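Local coordinates for pectate lyase (Bacillus, PDB 3VMV), which probably cleaves polygalacturonate, the backbone of pectin, by beta-elimination, as a secreted pectate lyase of polysaccharide lyase family 1, at residues I95-L99 with E119-I123; L210-V216 with R234-F240; F219-F223 with A312-E317. All coordinates share one frame. Residue numbers count along the deposited sequence, not the author numbering.

Contact 1: residues I95-L99 with E119-I123; sequences IGIRL and EGTAI. With SO4 (sulfate ion), chain B.
Two successive turns of a right-handed parallel beta-helix, the fold of family 1 pectate lyases, meet where a loop enters a strand. Glu119 (phi/psi -79/-10) opens the second segment. Its CB points toward 95-99, and with chi1 and chi2 both m its OE2 lies 3.0 Å from Arg98 NH2, a salt bridge. Arg98, extended through chi2 and p at chi3, also donates to a sulfate, NH1 to O2 at 3.0 Å and NH2 to O3 at 2.7 Å. Gly120 adopts positive phi (69/25) and turns the chain. Thr121 is extended (-133/138); its O takes a CA-H...O contact from Gly96 CA (3.6 Å), and water 1 bridges Thr121 O (2.7 Å) and Ile97 O (2.9 Å). An ideal CB on Gly96 would fall 2.0 Å from Thr121 O, so a side chain there would clash. Ala122 (-66/-49) offers its O to Ile97 N at 2.9 Å and 169°. Ile123 forms a parallel bridge with Ile97, CA-CA 4.9 Å; both are m,t and share one face, and Ile123 CA lies 3.3 Å from Ile97 O. That face packs inward on Ile112 of strand 111-113, while strand 66-68 pairs with 97-103 on its other edge.

Contact 2: residues L210-V216 with R234-F240; sequences LIRYADV and RVGARVF. With SO4 (sulfate ion), chain C.
Consecutive rungs of the right-handed parallel beta-helix stack here as two parallel ladders whose register shifts by one residue across a corner. Leu210 begins the first segment, its CD1 3.5 Å from Arg234 NH2. Ile211 O accepts from Arg234 N (2.8 Å), and the Ile211 side chain (m,t) reaches inward, CG2 3.6 Å from Ala237 CB and CD1 4.0 Å from Val239 CB. Arg212 pairs with Arg234, CA-CA 4.8 Å, their side chains on one face. Each guanidinium carbon lies over the other group's face, the planes inclined about 50°, with Arg212 NH2 3.3 Å from Arg234 NH1; these like charges are accompanied by a sulfate, bound by Arg234 NH1 to O1 (2.9 Å) and NH2 to O4 (2.8 Å), and by a salt bridge from Arg212 to Asp185. Tyr213 turns the corner at phi/psi 69/-37, its N bonded to Arg234 O (3.1 Å). Opposite it, Arg234 to Ala237 form a type I' turn, closed by Ala237 N to Arg234 O (3.0 Å). Val235 CG2 sits 3.5 Å from the Tyr213 ring centroid, 12° off the normal, a CH-pi contact. Ala214 O then receives Arg238 N (3.0 Å), opening the second ladder: Asp215 pairs with Arg238 (CA-CA 4.8 Å) and Val216 with Val239 (4.7 Å). Val216 N donates to Arg238 O and Val216 O accepts from Phe240 N, both at 2.9 Å. On the face of Asp215 (m) and Arg238 (m,t,m), a two-pronged salt bridge forms at the guanidinium edge: Arg238 NE donates to Asp215 OD1 (2.8 Å) and NH1 to OD2 (2.9 Å).

Contact 3: residues F219-F223 with A312-E317; sequences FNNYF and AKSSVE
Tyr222, t at chi1 with chi2 near 9°, lays its ring along one flank of helix 309-319. Lys313, t through chi3 and m at chi4, runs across one face of it: CG stands 3.9 Å from the ring centroid, 16° off the normal, a CH-pi contact, and CE is 3.5 Å from Tyr222 OH. One helical turn on, Glu317 (m,t) salt-bridges Lys313, NZ to OE2 at 2.8 Å, and water 3 lies 2.6 Å from both Tyr222 OH and Glu317 OE2. Val316 (t) sets CG1 at the ring's edge, 4.0 Å from Tyr222 CB. The helix thus packs on the outside of the parallel beta-helix, at the bend joining strands 215-219 and 222-226. There Asn220 takes positive phi (61/30) and its CB approaches Ala312 CB to 3.5 Å. Val316 CG2 comes within 3.6 Å of Asn220 O. No direct hydrogen bond crosses between the segments. Asn221 CB points away from the helix, and its side-chain amide bonds to Asn199 N and Tyr196 O of the preceding coil.

Contacts 1 and 2 both join neighbouring coils of the beta-helix through parallel backbone pairing, with centres about 23 Å apart; contact 3 instead sets a late helix against the solenoid, and side chains and one water do the work there without ladder bonds. Contact 1 is mostly buried and contact 2 partly so; in each an arginine binds a sulfate, the partly exposed Arg98 and the buried Arg234 respectively. Contact 3 is also largely buried, with Glu317 exposed. Contacts 2 and 3 adjoin in sequence: strand 215-219 begins in one and ends in the other. Contacts 1 and 3, about 25 Å apart between centres, lie on opposite sides of the chain's centre.

Contact 1: residues I95-L99 with E119-I123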
ATOM      1  N   ILE A  95      -9.250 -12.719  -3.520  1.00 12.63           N
ATOM      2  CA  ILE A  95      -7.904 -13.212  -3.870  1.00 11.08           C
ATOM      3  C   ILE A  95      -7.043 -11.992  -4.074  1.00 13.41           C
ATOM      4  O   ILE A  95      -7.482 -11.024  -4.701  1.00 13.06           O
ATOM      5  CB  ILE A  95      -7.885 -14.146  -5.131  1.00 11.93           C
ATOM      6  CG1 ILE A  95      -6.481 -14.713  -5.310  1.00 10.43           C
ATOM      7  CG2 ILE A  95      -8.436 -13.428  -6.368  1.00 14.93           C
ATOM      8  CD1 ILE A  95      -6.413 -15.901  -6.302  1.00 14.68           C
ATOM      9  N   GLY A  96      -5.855 -12.045  -3.497  1.00 11.26           N
ATOM     10  CA  GLY A  96      -4.918 -10.944  -3.570  1.00 11.80           C
ATOM     11  C   GLY A  96      -3.726 -11.215  -4.446  1.00 13.30           C
ATOM     12  O   GLY A  96      -3.556 -12.300  -5.016  1.00 13.36           O
ATOM     13  N   ILE A  97      -2.933 -10.169  -4.620  1.00 10.14           N
ATOM     14  CA  ILE A  97      -1.712 -10.229  -5.425  1.00 10.61           C
ATOM     15  C   ILE A  97      -0.482 -10.207  -4.551  1.00 11.67           C
ATOM     16  O   ILE A  97      -0.432  -9.458  -3.580  1.00 11.24           O
ATOM     17  CB  ILE A  97      -1.658  -8.981  -6.350  1.00 11.11           C
ATOM     18  CG1 ILE A  97      -2.865  -9.010  -7.290  1.00 11.35           C
ATOM     19  CG2 ILE A  97      -0.354  -8.993  -7.167  1.00 14.94           C
ATOM     20  CD1 ILE A  97      -3.053  -7.677  -8.129  1.00 12.84           C
ATOM     21  N   ARG A  98       0.519 -11.028  -4.879  1.00 11.20           N
ATOM     22  CA  ARG A  98       1.792 -10.991  -4.177  1.00 10.38           C
ATOM     23  C   ARG A  98       2.895 -10.666  -5.153  1.00 11.15           C
ATOM     24  O   ARG A  98       3.031 -11.324  -6.179  1.00 13.10           O
ATOM     25  CB  ARG A  98       2.112 -12.289  -3.421  1.00 11.36           C
ATOM     26  CG  ARG A  98       3.434 -12.226  -2.650  1.00 13.99           C
ATOM     27  CD  ARG A  98       3.638 -13.484  -1.800  1.00 13.44           C
ATOM     28  NE  ARG A  98       3.757 -14.650  -2.669  1.00 16.03           N
ATOM     29  CZ  ARG A  98       3.703 -15.921  -2.234  1.00 15.28           C
ATOM     30  NH1 ARG A  98       3.859 -16.907  -3.104  1.00 17.84           N
ATOM     31  NH2 ARG A  98       3.481 -16.191  -0.952  1.00 13.25           N
ATOM     32  N   LEU A  99       3.703  -9.677  -4.810  1.00 10.59           N
ATOM     33  CA  LEU A  99       4.891  -9.375  -5.608  1.00 11.31           C
ATOM     34  C   LEU A  99       6.110  -9.893  -4.894  1.00 11.61           C
ATOM     35  O   LEU A  99       6.391  -9.458  -3.762  1.00 11.04           O
ATOM     36  CB  LEU A  99       5.007  -7.866  -5.830  1.00 13.30           C
ATOM     37  CG  LEU A  99       3.811  -7.085  -6.416  1.00 19.68           C
ATOM     38  CD1 LEU A  99       4.275  -5.621  -6.695  1.00 17.90           C
ATOM     39  CD2 LEU A  99       3.170  -7.689  -7.613  1.00 19.59           C
ATOM     40  N   GLU A 119      -2.155 -15.010   1.456  1.00 12.38           N
ATOM     41  CA  GLU A 119      -1.600 -14.217   2.549  1.00 13.18           C
ATOM     42  C   GLU A 119      -2.719 -13.508   3.315  1.00 14.29           C
ATOM     43  O   GLU A 119      -2.458 -12.905   4.354  1.00 15.89           O
ATOM     44  CB  GLU A 119      -0.647 -13.129   2.017  1.00 14.68           C
ATOM     45  CG  GLU A 119       0.546 -13.633   1.206  1.00 19.77           C
ATOM     46  CD  GLU A 119       1.651 -14.227   2.078  1.00 19.84           C
ATOM     47  OE1 GLU A 119       1.530 -14.181   3.338  1.00 21.07           O
ATOM     48  OE2 GLU A 119       2.658 -14.748   1.502  1.00 20.47           O
ATOM     49  N   GLY A 120      -3.944 -13.536   2.788  1.00 14.37           N
ATOM     50  CA  GLY A 120      -5.042 -12.783   3.376  1.00 13.65           C
ATOM     51  C   GLY A 120      -4.856 -11.281   3.193  1.00 12.14           C
ATOM     52  O   GLY A 120      -5.394 -10.461   3.958  1.00 12.49           O
ATOM     53  N   THR A 121      -4.113 -10.923   2.161  1.00 11.85           N
ATOM     54  CA  THR A 121      -3.722  -9.529   1.967  1.00 12.02           C
ATOM     55  C   THR A 121      -3.961  -9.110   0.522  1.00 11.43           C
ATOM     56  O   THR A 121      -3.673  -9.870  -0.411  1.00 13.30           O
ATOM     57  CB  THR A 121      -2.237  -9.381   2.334  1.00 14.31           C
ATOM     58  OG1 THR A 121      -2.088  -9.596   3.758  1.00 12.10           O
ATOM     59  CG2 THR A 121      -1.704  -7.982   1.993  1.00 13.69           C
ATOM     60  N   ALA A 122      -4.494  -7.905   0.313  1.00 10.14           N
ATOM     61  CA  ALA A 122      -4.864  -7.505  -1.048  1.00 10.39           C
ATOM     62  C   ALA A 122      -3.613  -7.357  -1.946  1.00 10.46           C
ATOM     63  O   ALA A 122      -3.606  -7.856  -3.065  1.00 10.57           O
ATOM     64  CB  ALA A 122      -5.705  -6.205  -1.047  1.00 10.25           C
ATOM     65  N   ILE A 123      -2.588  -6.632  -1.476  1.00 10.15           N
ATOM     66  CA  ILE A 123      -1.313  -6.626  -2.188  1.00 10.15           C
ATOM     67  C   ILE A 123      -0.202  -6.796  -1.181  1.00 10.28           C
ATOM     68  O   ILE A 123      -0.037  -5.974  -0.283  1.00 10.86           O
ATOM     69  CB  ILE A 123      -1.077  -5.341  -2.972  1.00  9.59           C
ATOM     70  CG1 ILE A 123      -2.232  -5.101  -3.934  1.00 10.93           C
ATOM     71  CG2 ILE A 123       0.248  -5.444  -3.774  1.00 11.56           C
ATOM     72  CD1 ILE A 123      -2.112  -3.768  -4.754  1.00 10.34           C
TER
HETATM   73  S   SO4 B 401       2.881 -19.794  -0.686  1.00 28.43           S
HETATM   74  O1  SO4 B 401       1.475 -19.883  -1.053  1.00 36.13           O
HETATM   75  O2  SO4 B 401       3.717 -19.686  -1.861  1.00 19.63           O
HETATM   76  O3  SO4 B 401       3.071 -18.629   0.175  1.00 29.24           O
HETATM   77  O4  SO4 B 401       3.280 -21.005   0.013  1.00 35.25           O
HETATM   78  O   HOH W   1      -1.415 -11.049  -1.321  1.00 16.30           O

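Contact 2: residues L210-V216 with R234-F240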
ATOM      1  N   LEU A 210       1.437   0.745   9.868  1.00 10.66           N
ATOM      2  CA  LEU A 210       2.375   0.282  10.886  1.00  9.47           C
ATOM      3  C   LEU A 210       3.750   0.324  10.218  1.00  9.27           C
ATOM      4  O   LEU A 210       3.962  -0.368   9.219  1.00 12.34           O
ATOM      5  CB  LEU A 210       2.029  -1.147  11.339  1.00 10.94           C
ATOM      6  CG  LEU A 210       2.790  -1.717  12.531  1.00 12.67           C
ATOM      7  CD1 LEU A 210       2.151  -3.057  12.911  1.00 14.78           C
ATOM      8  CD2 LEU A 210       4.313  -1.905  12.261  1.00 14.23           C
ATOM      9  N   ILE A 211       4.636   1.207  10.702  1.00  8.74           N
ATOM     10  CA  ILE A 211       5.933   1.371  10.046  1.00 11.24           C
ATOM     11  C   ILE A 211       7.029   0.949  10.989  1.00 10.01           C
ATOM     12  O   ILE A 211       7.201   1.553  12.042  1.00 11.17           O
ATOM     13  CB  ILE A 211       6.194   2.851   9.601  1.00 11.94           C
ATOM     14  CG1 ILE A 211       5.034   3.396   8.776  1.00 12.37           C
ATOM     15  CG2 ILE A 211       7.509   2.948   8.781  1.00 11.56           C
ATOM     16  CD1 ILE A 211       5.114   4.910   8.604  1.00 12.51           C
ATOM     17  N   ARG A 212       7.817  -0.053  10.585  1.00 11.07           N
ATOM     18  CA  ARG A 212       9.049  -0.416  11.281  1.00 11.59           C
ATOM     19  C   ARG A 212      10.255   0.003  10.456  1.00 11.20           C
ATOM     20  O   ARG A 212      10.331  -0.360   9.285  1.00 11.53           O
ATOM     21  CB  ARG A 212       9.157  -1.923  11.552  1.00 10.98           C
ATOM     22  CG  ARG A 212       8.158  -2.453  12.566  1.00 11.77           C
ATOM     23  CD  ARG A 212       8.297  -3.979  12.581  1.00 12.72           C
ATOM     24  NE  ARG A 212       7.580  -4.644  13.679  1.00 14.06           N
ATOM     25  CZ  ARG A 212       6.382  -5.219  13.529  1.00 14.69           C
ATOM     26  NH1 ARG A 212       5.739  -5.183  12.359  1.00 14.31           N
ATOM     27  NH2 ARG A 212       5.828  -5.822  14.574  1.00 15.86           N
ATOM     28  N   TYR A 213      11.187   0.746  11.075  1.00 12.91           N
ATOM     29  CA  TYR A 213      12.524   1.083  10.490  1.00 12.60           C
ATOM     30  C   TYR A 213      12.554   2.025   9.300  1.00 13.00           C
ATOM     31  O   TYR A 213      13.501   2.834   9.168  1.00 14.00           O
ATOM     32  CB  TYR A 213      13.349  -0.177  10.050  1.00 15.00           C
ATOM     33  CG  TYR A 213      13.503  -1.225  11.125  1.00 14.43           C
ATOM     34  CD1 TYR A 213      14.397  -1.035  12.188  1.00 14.25           C
ATOM     35  CD2 TYR A 213      12.725  -2.370  11.101  1.00 14.39           C
ATOM     36  CE1 TYR A 213      14.520  -1.989  13.215  1.00 14.62           C
ATOM     37  CE2 TYR A 213      12.845  -3.319  12.111  1.00 16.01           C
ATOM     38  CZ  TYR A 213      13.743  -3.114  13.154  1.00 15.40           C
ATOM     39  OH  TYR A 213      13.852  -4.036  14.160  1.00 16.86           O
ATOM     40  N   ALA A 214      11.555   1.902   8.424  1.00 10.51           N
ATOM     41  CA  ALA A 214      11.609   2.571   7.105  1.00 12.84           C
ATOM     42  C   ALA A 214      11.491   4.097   7.146  1.00 11.11           C
ATOM     43  O   ALA A 214      10.885   4.647   8.062  1.00 12.37           O
ATOM     44  CB  ALA A 214      10.514   2.038   6.240  1.00 10.65           C
ATOM     45  N   ASP A 215      12.100   4.736   6.137  1.00 10.91           N
ATOM     46  CA  ASP A 215      11.787   6.133   5.801  1.00 10.47           C
ATOM     47  C   ASP A 215      10.583   6.168   4.852  1.00 11.68           C
ATOM     48  O   ASP A 215      10.539   5.476   3.793  1.00 10.84           O
ATOM     49  CB  ASP A 215      12.992   6.781   5.124  1.00 11.70           C
ATOM     50  CG  ASP A 215      14.176   6.989   6.093  1.00 14.31           C
ATOM     51  OD1 ASP A 215      13.949   7.010   7.307  1.00 14.51           O
ATOM     52  OD2 ASP A 215      15.333   7.088   5.611  1.00 20.14           O
ATOM     53  N   VAL A 216       9.607   6.997   5.241  1.00  9.91           N
ATOM     54  CA  VAL A 216       8.309   7.068   4.584  1.00  6.74           C
ATOM     55  C   VAL A 216       7.862   8.526   4.477  1.00 10.27           C
ATOM     56  O   VAL A 216       8.065   9.300   5.413  1.00 10.55           O
ATOM     57  CB  VAL A 216       7.288   6.276   5.407  1.00 11.76           C
ATOM     58  CG1 VAL A 216       5.909   6.405   4.832  1.00 11.07           C
ATOM     59  CG2 VAL A 216       7.718   4.815   5.504  1.00 11.66           C
ATOM     60  N   ARG A 234       7.706   3.008  14.415  1.00 10.47           N
ATOM     61  CA  ARG A 234       8.378   2.101  15.342  1.00 12.12           C
ATOM     62  C   ARG A 234       9.831   1.892  14.973  1.00 10.97           C
ATOM     63  O   ARG A 234      10.186   1.949  13.791  1.00 11.92           O
ATOM     64  CB  ARG A 234       7.655   0.726  15.307  1.00 11.93           C
ATOM     65  CG  ARG A 234       6.283   0.787  16.002  1.00 15.46           C
ATOM     66  CD  ARG A 234       5.302  -0.251  15.501  1.00 17.98           C
ATOM     67  NE  ARG A 234       5.580  -1.563  16.080  1.00 15.68           N
ATOM     68  CZ  ARG A 234       4.634  -2.453  16.338  1.00 15.11           C
ATOM     69  NH1 ARG A 234       4.985  -3.619  16.863  1.00 13.30           N
ATOM     70  NH2 ARG A 234       3.338  -2.175  16.095  1.00 14.85           N
ATOM     71  N   VAL A 235      10.646   1.567  15.985  1.00 11.85           N
ATOM     72  CA  VAL A 235      12.060   1.140  15.814  1.00 13.88           C
ATOM     73  C   VAL A 235      12.806   1.936  14.762  1.00 13.12           C
ATOM     74  O   VAL A 235      13.356   1.408  13.787  1.00 14.60           O
ATOM     75  CB  VAL A 235      12.277  -0.399  15.587  1.00 14.81           C
ATOM     76  CG1 VAL A 235      12.082  -1.144  16.902  1.00 21.27           C
ATOM     77  CG2 VAL A 235      11.391  -0.975  14.514  1.00 12.81           C
ATOM     78  N   GLY A 236      12.819   3.247  14.983  1.00 15.20           N
ATOM     79  CA  GLY A 236      13.676   4.104  14.177  1.00 14.30           C
ATOM     80  C   GLY A 236      13.127   4.478  12.809  1.00 17.10           C
ATOM     81  O   GLY A 236      13.843   5.116  12.030  1.00 15.24           O
ATOM     82  N   ALA A 237      11.887   4.102  12.515  1.00 12.47           N
ATOM     83  CA  ALA A 237      11.227   4.635  11.316  1.00 11.29           C
ATOM     84  C   ALA A 237      11.262   6.156  11.333  1.00 11.52           C
ATOM     85  O   ALA A 237      11.298   6.757  12.381  1.00 12.44           O
ATOM     86  CB  ALA A 237       9.777   4.190  11.256  1.00 11.19           C
ATOM     87  N   ARG A 238      11.293   6.773  10.150  1.00 11.54           N
ATOM     88  CA  ARG A 238      11.144   8.237  10.053  1.00 11.66           C
ATOM     89  C   ARG A 238      10.044   8.531   9.070  1.00 10.99           C
ATOM     90  O   ARG A 238      10.156   8.121   7.894  1.00 11.74           O
ATOM     91  CB  ARG A 238      12.433   8.878   9.539  1.00 12.64           C
ATOM     92  CG  ARG A 238      13.576   8.669  10.540  1.00 13.41           C
ATOM     93  CD  ARG A 238      14.828   9.428  10.137  1.00 13.61           C
ATOM     94  NE  ARG A 238      15.278   9.030   8.806  1.00 13.22           N
ATOM     95  CZ  ARG A 238      16.379   9.538   8.261  1.00 16.01           C
ATOM     96  NH1 ARG A 238      16.761   9.186   7.063  1.00 17.55           N
ATOM     97  NH2 ARG A 238      17.070  10.459   8.926  1.00 20.48           N
ATOM     98  N   VAL A 239       8.974   9.187   9.534  1.00 10.03           N
ATOM     99  CA  VAL A 239       7.854   9.465   8.623  1.00  9.93           C
ATOM    100  C   VAL A 239       7.596  10.960   8.527  1.00 11.79           C
ATOM    101  O   VAL A 239       7.405  11.620   9.564  1.00 12.36           O
ATOM    102  CB  VAL A 239       6.563   8.667   9.001  1.00 12.29           C
ATOM    103  CG1 VAL A 239       6.086   8.972  10.365  1.00 14.24           C
ATOM    104  CG2 VAL A 239       5.442   8.946   7.989  1.00 11.84           C
ATOM    105  N   PHE A 240       7.703  11.507   7.312  1.00 10.29           N
ATOM    106  CA  PHE A 240       7.343  12.912   7.080  1.00 11.20           C
ATOM    107  C   PHE A 240       5.855  12.972   6.772  1.00  9.82           C
ATOM    108  O   PHE A 240       5.424  12.435   5.734  1.00  9.98           O
ATOM    109  CB  PHE A 240       8.220  13.491   5.952  1.00 10.39           C
ATOM    110  CG  PHE A 240       7.939  14.958   5.632  1.00 11.70           C
ATOM    111  CD1 PHE A 240       7.597  15.839   6.645  1.00 12.22           C
ATOM    112  CD2 PHE A 240       8.116  15.442   4.339  1.00 12.04           C
ATOM    113  CE1 PHE A 240       7.395  17.188   6.369  1.00 14.20           C
ATOM    114  CE2 PHE A 240       7.892  16.787   4.053  1.00 11.25           C
ATOM    115  CZ  PHE A 240       7.538  17.658   5.059  1.00 12.58           C
TER
HETATM  116  S   SO4 C 402       1.496  -5.410  16.330  1.00 29.14           S
HETATM  117  O1  SO4 C 402       2.939  -5.603  16.611  1.00 32.29           O
HETATM  118  O2  SO4 C 402       1.195  -5.968  15.009  1.00 30.11           O
HETATM  119  O3  SO4 C 402       0.709  -6.075  17.368  1.00 39.49           O
HETATM  120  O4  SO4 C 402       1.162  -3.974  16.297  1.00 20.97           O
HETATM  121  O   HOH W   2       6.965  -5.919  17.294  1.00 18.21           O

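Contact 3: residues F219-F223 with A312-E317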
ATOM      1  N   PHE A 219       1.962  12.354   2.153  1.00  7.47           N
ATOM      2  CA  PHE A 219       1.420  13.692   1.905  1.00  7.57           C
ATOM      3  C   PHE A 219       0.081  13.688   1.209  1.00  8.41           C
ATOM      4  O   PHE A 219      -0.203  12.830   0.364  1.00  8.54           O
ATOM      5  CB  PHE A 219       2.441  14.607   1.169  1.00  7.71           C
ATOM      6  CG  PHE A 219       2.769  14.197  -0.270  1.00  9.50           C
ATOM      7  CD1 PHE A 219       2.131  14.828  -1.341  1.00  9.37           C
ATOM      8  CD2 PHE A 219       3.738  13.242  -0.541  1.00  9.12           C
ATOM      9  CE1 PHE A 219       2.441  14.534  -2.661  1.00 10.40           C
ATOM     10  CE2 PHE A 219       4.050  12.905  -1.878  1.00  8.76           C
ATOM     11  CZ  PHE A 219       3.405  13.559  -2.943  1.00 10.14           C
ATOM     12  N   ASN A 220      -0.764  14.664   1.568  1.00  9.81           N
ATOM     13  CA  ASN A 220      -2.007  14.884   0.831  1.00  8.48           C
ATOM     14  C   ASN A 220      -2.930  13.682   0.871  1.00  8.73           C
ATOM     15  O   ASN A 220      -3.711  13.512  -0.059  1.00  8.91           O
ATOM     16  CB  ASN A 220      -1.746  15.293  -0.636  1.00  8.69           C
ATOM     17  CG  ASN A 220      -1.218  16.733  -0.770  1.00 10.87           C
ATOM     18  OD1 ASN A 220      -1.214  17.568   0.202  1.00 13.97           O
ATOM     19  ND2 ASN A 220      -0.764  17.037  -1.947  1.00  7.63           N
ATOM     20  N   ASN A 221      -2.858  12.905   1.950  1.00  8.63           N
ATOM     21  CA  ASN A 221      -3.880  11.856   2.171  1.00  8.26           C
ATOM     22  C   ASN A 221      -5.035  12.381   3.024  1.00  9.19           C
ATOM     23  O   ASN A 221      -4.881  13.407   3.726  1.00  9.76           O
ATOM     24  CB  ASN A 221      -3.273  10.635   2.867  1.00  7.89           C
ATOM     25  CG  ASN A 221      -2.063  10.095   2.146  1.00  8.54           C
ATOM     26  OD1 ASN A 221      -2.170   9.399   1.120  1.00  8.55           O
ATOM     27  ND2 ASN A 221      -0.883  10.422   2.669  1.00  9.19           N
ATOM     28  N   TYR A 222      -6.176  11.684   2.949  1.00  9.12           N
ATOM     29  CA  TYR A 222      -7.383  12.000   3.698  1.00  9.34           C
ATOM     30  C   TYR A 222      -7.671  10.812   4.584  1.00  8.22           C
ATOM     31  O   TYR A 222      -8.008   9.753   4.073  1.00 10.27           O
ATOM     32  CB  TYR A 222      -8.522  12.256   2.700  1.00 10.09           C
ATOM     33  CG  TYR A 222      -9.891  12.615   3.236  1.00  9.40           C
ATOM     34  CD1 TYR A 222     -10.094  12.886   4.576  1.00 11.43           C
ATOM     35  CD2 TYR A 222     -10.944  12.766   2.359  1.00 12.64           C
ATOM     36  CE1 TYR A 222     -11.398  13.222   5.016  1.00 13.99           C
ATOM     37  CE2 TYR A 222     -12.224  13.096   2.798  1.00 13.04           C
ATOM     38  CZ  TYR A 222     -12.419  13.346   4.116  1.00 13.80           C
ATOM     39  OH  TYR A 222     -13.686  13.694   4.499  1.00 16.33           O
ATOM     40  N   PHE A 223      -7.443  11.000   5.883  1.00  8.92           N
ATOM     41  CA  PHE A 223      -7.684   9.975   6.917  1.00  9.48           C
ATOM     42  C   PHE A 223      -9.017  10.299   7.570  1.00 12.19           C
ATOM     43  O   PHE A 223      -9.239  11.457   7.985  1.00 11.12           O
ATOM     44  CB  PHE A 223      -6.624  10.078   7.995  1.00  9.48           C
ATOM     45  CG  PHE A 223      -5.186   9.765   7.571  1.00 10.35           C
ATOM     46  CD1 PHE A 223      -4.595   8.570   7.966  1.00 12.04           C
ATOM     47  CD2 PHE A 223      -4.418  10.690   6.859  1.00  9.05           C
ATOM     48  CE1 PHE A 223      -3.254   8.299   7.726  1.00 10.99           C
ATOM     49  CE2 PHE A 223      -3.075  10.440   6.587  1.00  8.73           C
ATOM     50  CZ  PHE A 223      -2.480   9.217   7.000  1.00  9.89           C
ATOM     51  N   ALA A 312      -6.056  18.908  -0.941  1.00 11.59           N
ATOM     52  CA  ALA A 312      -5.911  17.471  -1.081  1.00 12.17           C
ATOM     53  C   ALA A 312      -7.171  16.715  -0.701  1.00 11.56           C
ATOM     54  O   ALA A 312      -7.539  15.743  -1.373  1.00 12.49           O
ATOM     55  CB  ALA A 312      -4.729  16.988  -0.272  1.00 13.20           C
ATOM     56  N   LYS A 313      -7.819  17.142   0.377  1.00 10.64           N
ATOM     57  CA  LYS A 313      -9.048  16.459   0.779  1.00 10.82           C
ATOM     58  C   LYS A 313     -10.040  16.439  -0.393  1.00 13.72           C
ATOM     59  O   LYS A 313     -10.603  15.388  -0.704  1.00 13.22           O
ATOM     60  CB  LYS A 313      -9.630  17.159   1.998  1.00 11.90           C
ATOM     61  CG  LYS A 313     -11.037  16.673   2.379  1.00 15.25           C
ATOM     62  CD  LYS A 313     -11.575  17.590   3.447  1.00 14.21           C
ATOM     63  CE  LYS A 313     -12.928  17.106   3.987  1.00 19.18           C
ATOM     64  NZ  LYS A 313     -13.996  17.423   3.002  1.00 21.21           N
ATOM     65  N   SER A 314     -10.251  17.584  -1.037  1.00 12.86           N
ATOM     66  CA  SER A 314     -11.183  17.608  -2.165  1.00 13.01           C
ATOM     67  C   SER A 314     -10.698  16.794  -3.373  1.00 11.99           C
ATOM     68  O   SER A 314     -11.496  16.104  -4.022  1.00 14.67           O
ATOM     69  CB  SER A 314     -11.484  19.045  -2.554  1.00 22.02           C
ATOM     70  OG  SER A 314     -10.304  19.731  -2.888  1.00 36.19           O
ATOM     71  N   SER A 315      -9.398  16.816  -3.653  1.00 13.23           N
ATOM     72  CA  SER A 315      -8.871  16.022  -4.777  1.00 13.76           C
ATOM     73  C   SER A 315      -9.050  14.532  -4.535  1.00 11.85           C
ATOM     74  O   SER A 315      -9.404  13.801  -5.466  1.00 11.31           O
ATOM     75  CB  SER A 315      -7.401  16.340  -5.039  1.00 16.89           C
ATOM     76  OG  SER A 315      -7.290  17.668  -5.566  1.00 18.40           O
ATOM     77  N   VAL A 316      -8.793  14.090  -3.314  1.00 11.31           N
ATOM     78  CA  VAL A 316      -8.933  12.673  -2.963  1.00 10.00           C
ATOM     79  C   VAL A 316     -10.398  12.274  -3.059  1.00 11.84           C
ATOM     80  O   VAL A 316     -10.715  11.213  -3.619  1.00 13.59           O
ATOM     81  CB  VAL A 316      -8.380  12.433  -1.561  1.00 10.20           C
ATOM     82  CG1 VAL A 316      -8.731  10.990  -1.079  1.00 12.56           C
ATOM     83  CG2 VAL A 316      -6.842  12.595  -1.592  1.00 11.52           C
ATOM     84  N   GLU A 317     -11.297  13.122  -2.550  1.00 13.57           N
ATOM     85  CA  GLU A 317     -12.711  12.805  -2.647  1.00 14.16           C
ATOM     86  C   GLU A 317     -13.125  12.558  -4.107  1.00 16.07           C
ATOM     87  O   GLU A 317     -13.942  11.666  -4.416  1.00 18.60           O
ATOM     88  CB  GLU A 317     -13.556  13.944  -2.046  1.00 15.28           C
ATOM     89  CG  GLU A 317     -13.467  14.016  -0.537  1.00 18.94           C
ATOM     90  CD  GLU A 317     -14.057  15.311   0.042  1.00 25.81           C
ATOM     91  OE1 GLU A 317     -14.160  16.333  -0.674  1.00 28.79           O
ATOM     92  OE2 GLU A 317     -14.408  15.310   1.229  1.00 24.55           O
TER
HETATM   93  O   HOH W   3     -15.722  13.695   2.824  1.00 35.84           O